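Local coordinates for protein alpha-glucosidase (PDB 6PNR) that probably hydrolyses alpha-linked sulfoquinovosides as a family GH31 sulfoquinovosidase, releasing the sulfonated sugar of plant sulfolipids, at residues Q247-L257 and M297-I308. Numbering follows the deposited sequence.
Sequences QGGNERSFGLL and MYPDLPKKIKEI
Two neighbouring helices on the outside of the GH31 TIM barrel, 250-262 and 301-310, meet along their first turns, with polar contacts at the N-terminal ends, where Y298 lies against G249 and the loop before the second helix meets the start of the first. The axes of 250-257 and 301-308 run nearly parallel (7°), 12.7 Å apart at their closest approach, a spacing filled by F254 from one helix and L301, K304 and I308 from the other. G249, at the N-cap position, puts its CA over one face of the Y298 ring, 3.6 Å from the centroid, in a CH-pi contact. Three hydrogen bonds hold the phenol oxygen: G249 N donates to Y298 OH at 3.2 Å, S253 OG donates to it at 2.9 Å, and D274 OD1 is the third partner. Next along, N250 N donates to M297 O (3.0 Å), so a backbone N-H of the first helical turn is satisfied by the other loop. Farther along the helices, L301 CD1 meets the F254 ring at the edge, K304 CB and I308 CG2 approach obliquely, and the ring also touches I270 and F315 of strands 267-271 and 314-319. L257 CD2 adds a contact to I308 CG2 at 4.1 Å. The N250 amide stands almost perpendicular to the Y298 ring; its buried OD1, 3.3 Å from Y298 CD1 at the ring edge, has no polar partner, whereas ND2 donates to P299 O at 2.9 Å, in the carbonyl plane and on a lone pair.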
ATOM      1  N   GLN A 247      22.361   6.310 -31.337  1.00 24.87           N
ATOM      2  CA  GLN A 247      23.169   5.178 -30.912  1.00 24.32           C
ATOM      3  C   GLN A 247      23.444   4.300 -32.115  1.00 24.11           C
ATOM      4  O   GLN A 247      22.866   4.484 -33.189  1.00 27.93           O
ATOM      5  CB  GLN A 247      22.473   4.327 -29.837  1.00 27.06           C
ATOM      6  CG  GLN A 247      22.221   5.001 -28.493  1.00 25.48           C
ATOM      7  CD  GLN A 247      21.441   4.095 -27.552  1.00 26.59           C
ATOM      8  OE1 GLN A 247      21.944   3.699 -26.505  1.00 29.56           O
ATOM      9  NE2 GLN A 247      20.217   3.747 -27.932  1.00 28.26           N
ATOM     10  N   GLY A 248      24.344   3.341 -31.916  1.00 25.00           N
ATOM     11  CA  GLY A 248      24.553   2.258 -32.865  1.00 30.41           C
ATOM     12  C   GLY A 248      25.947   2.141 -33.429  1.00 30.67           C
ATOM     13  O   GLY A 248      26.172   1.272 -34.286  1.00 26.72           O
ATOM     14  N   GLY A 249      26.907   2.963 -33.018  1.00 27.35           N
ATOM     15  CA  GLY A 249      28.244   2.914 -33.588  1.00 29.19           C
ATOM     16  C   GLY A 249      28.459   3.989 -34.641  1.00 26.73           C
ATOM     17  O   GLY A 249      27.543   4.717 -35.038  1.00 27.99           O
ATOM     18  N   ASN A 250      29.706   4.050 -35.127  1.00 29.29           N
ATOM     19  CA  ASN A 250      30.121   5.118 -36.036  1.00 28.57           C
ATOM     20  C   ASN A 250      29.141   5.321 -37.184  1.00 29.21           C
ATOM     21  O   ASN A 250      28.632   6.428 -37.400  1.00 28.09           O
ATOM     22  CB  ASN A 250      31.512   4.830 -36.610  1.00 35.80           C
ATOM     23  CG  ASN A 250      32.625   5.325 -35.724  1.00 41.00           C
ATOM     24  OD1 ASN A 250      32.415   6.130 -34.815  1.00 40.92           O
ATOM     25  ND2 ASN A 250      33.833   4.848 -35.988  1.00 43.66           N
ATOM     26  N   GLU A 251      28.901   4.270 -37.972  1.00 30.65           N
ATOM     27  CA  GLU A 251      28.124   4.463 -39.191  1.00 30.58           C
ATOM     28  C   GLU A 251      26.702   4.928 -38.881  1.00 30.48           C
ATOM     29  O   GLU A 251      26.187   5.847 -39.527  1.00 27.30           O
ATOM     30  CB  GLU A 251      28.109   3.172 -40.015  1.00 32.91           C
ATOM     31  CG  GLU A 251      27.201   3.256 -41.244  1.00 40.64           C
ATOM     32  CD  GLU A 251      27.052   1.914 -41.955  1.00 45.86           C
ATOM     33  OE1 GLU A 251      27.432   0.879 -41.368  1.00 55.28           O
ATOM     34  OE2 GLU A 251      26.558   1.898 -43.100  1.00 52.07           O
ATOM     35  N   ARG A 252      26.042   4.308 -37.900  1.00 27.33           N
ATOM     36  CA  ARG A 252      24.646   4.680 -37.647  1.00 29.88           C
ATOM     37  C   ARG A 252      24.544   6.058 -36.985  1.00 25.90           C
ATOM     38  O   ARG A 252      23.739   6.904 -37.403  1.00 26.12           O
ATOM     39  CB  ARG A 252      23.948   3.622 -36.785  1.00 30.67           C
ATOM     40  CG  ARG A 252      22.435   3.870 -36.620  1.00 24.94           C
ATOM     41  CD  ARG A 252      21.746   2.793 -35.776  1.00 21.10           C
ATOM     42  NE  ARG A 252      20.284   2.966 -35.744  1.00 25.50           N
ATOM     43  CZ  ARG A 252      19.616   3.800 -34.942  1.00 29.21           C
ATOM     44  NH1 ARG A 252      20.257   4.582 -34.073  1.00 23.97           N
ATOM     45  NH2 ARG A 252      18.291   3.863 -35.006  1.00 25.40           N
ATOM     46  N   SER A 253      25.337   6.291 -35.936  1.00 25.45           N
ATOM     47  CA  SER A 253      25.230   7.544 -35.187  1.00 26.23           C
ATOM     48  C   SER A 253      25.635   8.736 -36.043  1.00 24.34           C
ATOM     49  O   SER A 253      24.880   9.707 -36.168  1.00 26.88           O
ATOM     50  CB  SER A 253      26.085   7.477 -33.917  1.00 24.49           C
ATOM     51  OG  SER A 253      25.497   6.607 -32.971  1.00 24.40           O
ATOM     52  N   PHE A 254      26.825   8.693 -36.642  1.00 26.49           N
ATOM     53  CA  PHE A 254      27.202   9.827 -37.482  1.00 25.43           C
ATOM     54  C   PHE A 254      26.376   9.876 -38.762  1.00 31.03           C
ATOM     55  O   PHE A 254      26.181  10.965 -39.322  1.00 32.28           O
ATOM     56  CB  PHE A 254      28.705   9.801 -37.762  1.00 28.19           C
ATOM     57  CG  PHE A 254      29.544  10.010 -36.509  1.00 30.79           C
ATOM     58  CD1 PHE A 254      29.506  11.216 -35.831  1.00 29.19           C
ATOM     59  CD2 PHE A 254      30.327   8.995 -35.997  1.00 31.88           C
ATOM     60  CE1 PHE A 254      30.252  11.413 -34.675  1.00 34.64           C
ATOM     61  CE2 PHE A 254      31.071   9.181 -34.841  1.00 33.55           C
ATOM     62  CZ  PHE A 254      31.032  10.396 -34.179  1.00 32.15           C
ATOM     63  N   GLY A 255      25.843   8.731 -39.203  1.00 29.91           N
ATOM     64  CA  GLY A 255      24.868   8.749 -40.280  1.00 28.49           C
ATOM     65  C   GLY A 255      23.604   9.508 -39.921  1.00 26.35           C
ATOM     66  O   GLY A 255      23.066  10.258 -40.739  1.00 28.99           O
ATOM     67  N   LEU A 256      23.108   9.319 -38.696  1.00 24.71           N
ATOM     68  CA  LEU A 256      21.909  10.034 -38.260  1.00 28.68           C
ATOM     69  C   LEU A 256      22.187  11.524 -38.070  1.00 28.08           C
ATOM     70  O   LEU A 256      21.303  12.363 -38.299  1.00 27.82           O
ATOM     71  CB  LEU A 256      21.375   9.403 -36.971  1.00 20.92           C
ATOM     72  CG  LEU A 256      20.582   8.110 -37.212  1.00 27.46           C
ATOM     73  CD1 LEU A 256      20.301   7.382 -35.917  1.00 24.11           C
ATOM     74  CD2 LEU A 256      19.308   8.423 -37.938  1.00 23.58           C
ATOM     75  N   LEU A 257      23.401  11.867 -37.650  1.00 26.82           N
ATOM     76  CA  LEU A 257      23.810  13.268 -37.616  1.00 28.98           C
ATOM     77  C   LEU A 257      23.699  13.900 -38.998  1.00 27.92           C
ATOM     78  O   LEU A 257      23.067  14.950 -39.170  1.00 26.88           O
ATOM     79  CB  LEU A 257      25.245  13.365 -37.103  1.00 23.89           C
ATOM     80  CG  LEU A 257      25.879  14.754 -37.166  1.00 27.48           C
ATOM     81  CD1 LEU A 257      25.007  15.750 -36.404  1.00 25.97           C
ATOM     82  CD2 LEU A 257      27.282  14.668 -36.566  1.00 31.29           C
ATOM     83  N   MET A 297      32.674  -0.619 -31.697  1.00 32.97           N
ATOM     84  CA  MET A 297      31.500   0.131 -32.141  1.00 31.16           C
ATOM     85  C   MET A 297      31.870   1.516 -32.666  1.00 29.08           C
ATOM     86  O   MET A 297      31.302   1.976 -33.661  1.00 29.91           O
ATOM     87  CB  MET A 297      30.492   0.241 -31.006  1.00 27.18           C
ATOM     88  CG  MET A 297      29.790  -1.066 -30.706  1.00 29.93           C
ATOM     89  SD  MET A 297      28.597  -0.911 -29.363  1.00 35.09           S
ATOM     90  CE  MET A 297      27.323   0.102 -30.147  1.00 33.15           C
ATOM     91  N   TYR A 298      32.803   2.206 -32.008  1.00 32.20           N
ATOM     92  CA  TYR A 298      33.217   3.550 -32.409  1.00 30.03           C
ATOM     93  C   TYR A 298      34.728   3.600 -32.623  1.00 39.36           C
ATOM     94  O   TYR A 298      35.437   4.329 -31.920  1.00 34.03           O
ATOM     95  CB  TYR A 298      32.786   4.583 -31.360  1.00 28.32           C
ATOM     96  CG  TYR A 298      31.290   4.799 -31.256  1.00 26.96           C
ATOM     97  CD1 TYR A 298      30.641   5.716 -32.086  1.00 27.73           C
ATOM     98  CD2 TYR A 298      30.530   4.092 -30.333  1.00 27.76           C
ATOM     99  CE1 TYR A 298      29.272   5.910 -31.995  1.00 29.67           C
ATOM    100  CE2 TYR A 298      29.157   4.293 -30.227  1.00 26.62           C
ATOM    101  CZ  TYR A 298      28.536   5.197 -31.061  1.00 26.33           C
ATOM    102  OH  TYR A 298      27.172   5.393 -30.977  1.00 28.17           O
ATOM    103  N   PRO A 299      35.260   2.862 -33.609  1.00 36.25           N
ATOM    104  CA  PRO A 299      36.710   2.913 -33.855  1.00 36.16           C
ATOM    105  C   PRO A 299      37.195   4.323 -34.166  1.00 35.15           C
ATOM    106  O   PRO A 299      36.554   5.080 -34.899  1.00 34.84           O
ATOM    107  CB  PRO A 299      36.906   1.978 -35.056  1.00 37.91           C
ATOM    108  CG  PRO A 299      35.584   1.963 -35.743  1.00 40.72           C
ATOM    109  CD  PRO A 299      34.574   2.025 -34.612  1.00 36.36           C
ATOM    110  N   ASP A 300      38.344   4.667 -33.586  1.00 39.02           N
ATOM    111  CA  ASP A 300      38.966   5.973 -33.786  1.00 35.74           C
ATOM    112  C   ASP A 300      38.001   7.110 -33.451  1.00 33.52           C
ATOM    113  O   ASP A 300      37.960   8.141 -34.122  1.00 36.06           O
ATOM    114  CB  ASP A 300      39.501   6.100 -35.213  1.00 44.80           C
ATOM    115  CG  ASP A 300      40.670   5.154 -35.489  1.00 46.18           C
ATOM    116  OD1 ASP A 300      41.213   4.548 -34.529  1.00 40.45           O
ATOM    117  OD2 ASP A 300      41.039   5.011 -36.672  1.00 51.13           O
ATOM    118  N   LEU A 301      37.215   6.926 -32.396  1.00 30.58           N
ATOM    119  CA  LEU A 301      36.309   7.991 -31.966  1.00 32.15           C
ATOM    120  C   LEU A 301      37.012   9.331 -31.764  1.00 30.33           C
ATOM    121  O   LEU A 301      36.472  10.351 -32.228  1.00 30.82           O
ATOM    122  CB  LEU A 301      35.573   7.554 -30.689  1.00 31.61           C
ATOM    123  CG  LEU A 301      34.559   8.551 -30.113  1.00 33.40           C
ATOM    124  CD1 LEU A 301      33.523   8.930 -31.148  1.00 36.20           C
ATOM    125  CD2 LEU A 301      33.894   7.990 -28.871  1.00 26.88           C
ATOM    126  N   PRO A 302      38.198   9.413 -31.142  1.00 33.75           N
ATOM    127  CA  PRO A 302      38.825  10.740 -30.972  1.00 28.07           C
ATOM    128  C   PRO A 302      39.028  11.476 -32.281  1.00 33.52           C
ATOM    129  O   PRO A 302      38.835  12.695 -32.355  1.00 32.20           O
ATOM    130  CB  PRO A 302      40.164  10.407 -30.289  1.00 29.37           C
ATOM    131  CG  PRO A 302      39.902   9.111 -29.556  1.00 30.35           C
ATOM    132  CD  PRO A 302      39.000   8.348 -30.506  1.00 28.97           C
ATOM    133  N   LYS A 303      39.400  10.751 -33.334  1.00 36.23           N
ATOM    134  CA  LYS A 303      39.511  11.363 -34.652  1.00 37.81           C
ATOM    135  C   LYS A 303      38.153  11.871 -35.143  1.00 37.27           C
ATOM    136  O   LYS A 303      38.052  12.985 -35.677  1.00 36.30           O
ATOM    137  CB  LYS A 303      40.105  10.335 -35.627  1.00 42.76           C
ATOM    138  CG  LYS A 303      40.683  10.928 -36.897  1.00 50.40           C
ATOM    139  CD  LYS A 303      41.376   9.867 -37.759  1.00 63.61           C
ATOM    140  CE  LYS A 303      42.006  10.502 -39.008  1.00 69.42           C
ATOM    141  NZ  LYS A 303      42.751   9.527 -39.862  1.00 61.37           N
ATOM    142  N   LYS A 304      37.099  11.060 -34.980  1.00 35.41           N
ATOM    143  CA  LYS A 304      35.764  11.470 -35.414  1.00 35.43           C
ATOM    144  C   LYS A 304      35.296  12.707 -34.667  1.00 35.21           C
ATOM    145  O   LYS A 304      34.665  13.593 -35.254  1.00 35.88           O
ATOM    146  CB  LYS A 304      34.758  10.342 -35.199  1.00 36.49           C
ATOM    147  CG  LYS A 304      35.048   9.063 -35.961  1.00 45.66           C
ATOM    148  CD  LYS A 304      34.667   9.220 -37.421  1.00 50.75           C
ATOM    149  CE  LYS A 304      34.437   7.863 -38.064  1.00 44.72           C
ATOM    150  NZ  LYS A 304      35.659   7.015 -37.975  1.00 57.02           N
ATOM    151  N   ILE A 305      35.571  12.768 -33.359  1.00 31.14           N
ATOM    152  CA  ILE A 305      35.193  13.943 -32.578  1.00 29.31           C
ATOM    153  C   ILE A 305      35.846  15.197 -33.145  1.00 31.62           C
ATOM    154  O   ILE A 305      35.194  16.241 -33.292  1.00 30.79           O
ATOM    155  CB  ILE A 305      35.538  13.727 -31.093  1.00 30.07           C
ATOM    156  CG1 ILE A 305      34.590  12.678 -30.492  1.00 29.90           C
ATOM    157  CG2 ILE A 305      35.432  15.043 -30.332  1.00 28.67           C
ATOM    158  CD1 ILE A 305      34.989  12.191 -29.111  1.00 27.86           C
ATOM    159  N   LYS A 306      37.134  15.113 -33.500  1.00 32.23           N
ATOM    160  CA  LYS A 306      37.802  16.275 -34.087  1.00 30.95           C
ATOM    161  C   LYS A 306      37.110  16.715 -35.370  1.00 34.13           C
ATOM    162  O   LYS A 306      36.885  17.913 -35.584  1.00 33.35           O
ATOM    163  CB  LYS A 306      39.274  15.968 -34.368  1.00 36.21           C
ATOM    164  CG  LYS A 306      40.164  15.849 -33.136  1.00 34.11           C
ATOM    165  CD  LYS A 306      41.563  15.370 -33.539  1.00 37.56           C
ATOM    166  CE  LYS A 306      42.545  15.407 -32.372  1.00 41.46           C
ATOM    167  NZ  LYS A 306      43.857  14.786 -32.741  1.00 38.53           N
ATOM    168  N   GLU A 307      36.736  15.753 -36.221  1.00 30.62           N
ATOM    169  CA  GLU A 307      36.096  16.093 -37.489  1.00 38.45           C
ATOM    170  C   GLU A 307      34.789  16.844 -37.273  1.00 37.50           C
ATOM    171  O   GLU A 307      34.544  17.875 -37.911  1.00 37.25           O
ATOM    172  CB  GLU A 307      35.845  14.833 -38.314  1.00 36.86           C
ATOM    173  CG  GLU A 307      37.088  14.031 -38.619  1.00 53.20           C
ATOM    174  CD  GLU A 307      36.760  12.733 -39.337  1.00 64.52           C
ATOM    175  OE1 GLU A 307      35.593  12.577 -39.772  1.00 62.90           O
ATOM    176  OE2 GLU A 307      37.664  11.875 -39.460  1.00 63.82           O
ATOM    177  N   ILE A 308      33.925  16.341 -36.382  1.00 31.66           N
ATOM    178  CA  ILE A 308      32.644  17.024 -36.233  1.00 30.11           C
ATOM    179  C   ILE A 308      32.819  18.343 -35.479  1.00 29.80           C
ATOM    180  O   ILE A 308      32.057  19.292 -35.709  1.00 30.29           O
ATOM    181  CB  ILE A 308      31.584  16.113 -35.572  1.00 31.08           C
ATOM    182  CG1 ILE A 308      31.939  15.793 -34.125  1.00 24.40           C
ATOM    183  CG2 ILE A 308      31.387  14.829 -36.369  1.00 33.76           C
ATOM    184  CD1 ILE A 308      30.801  15.161 -33.377  1.00 26.59           C
TER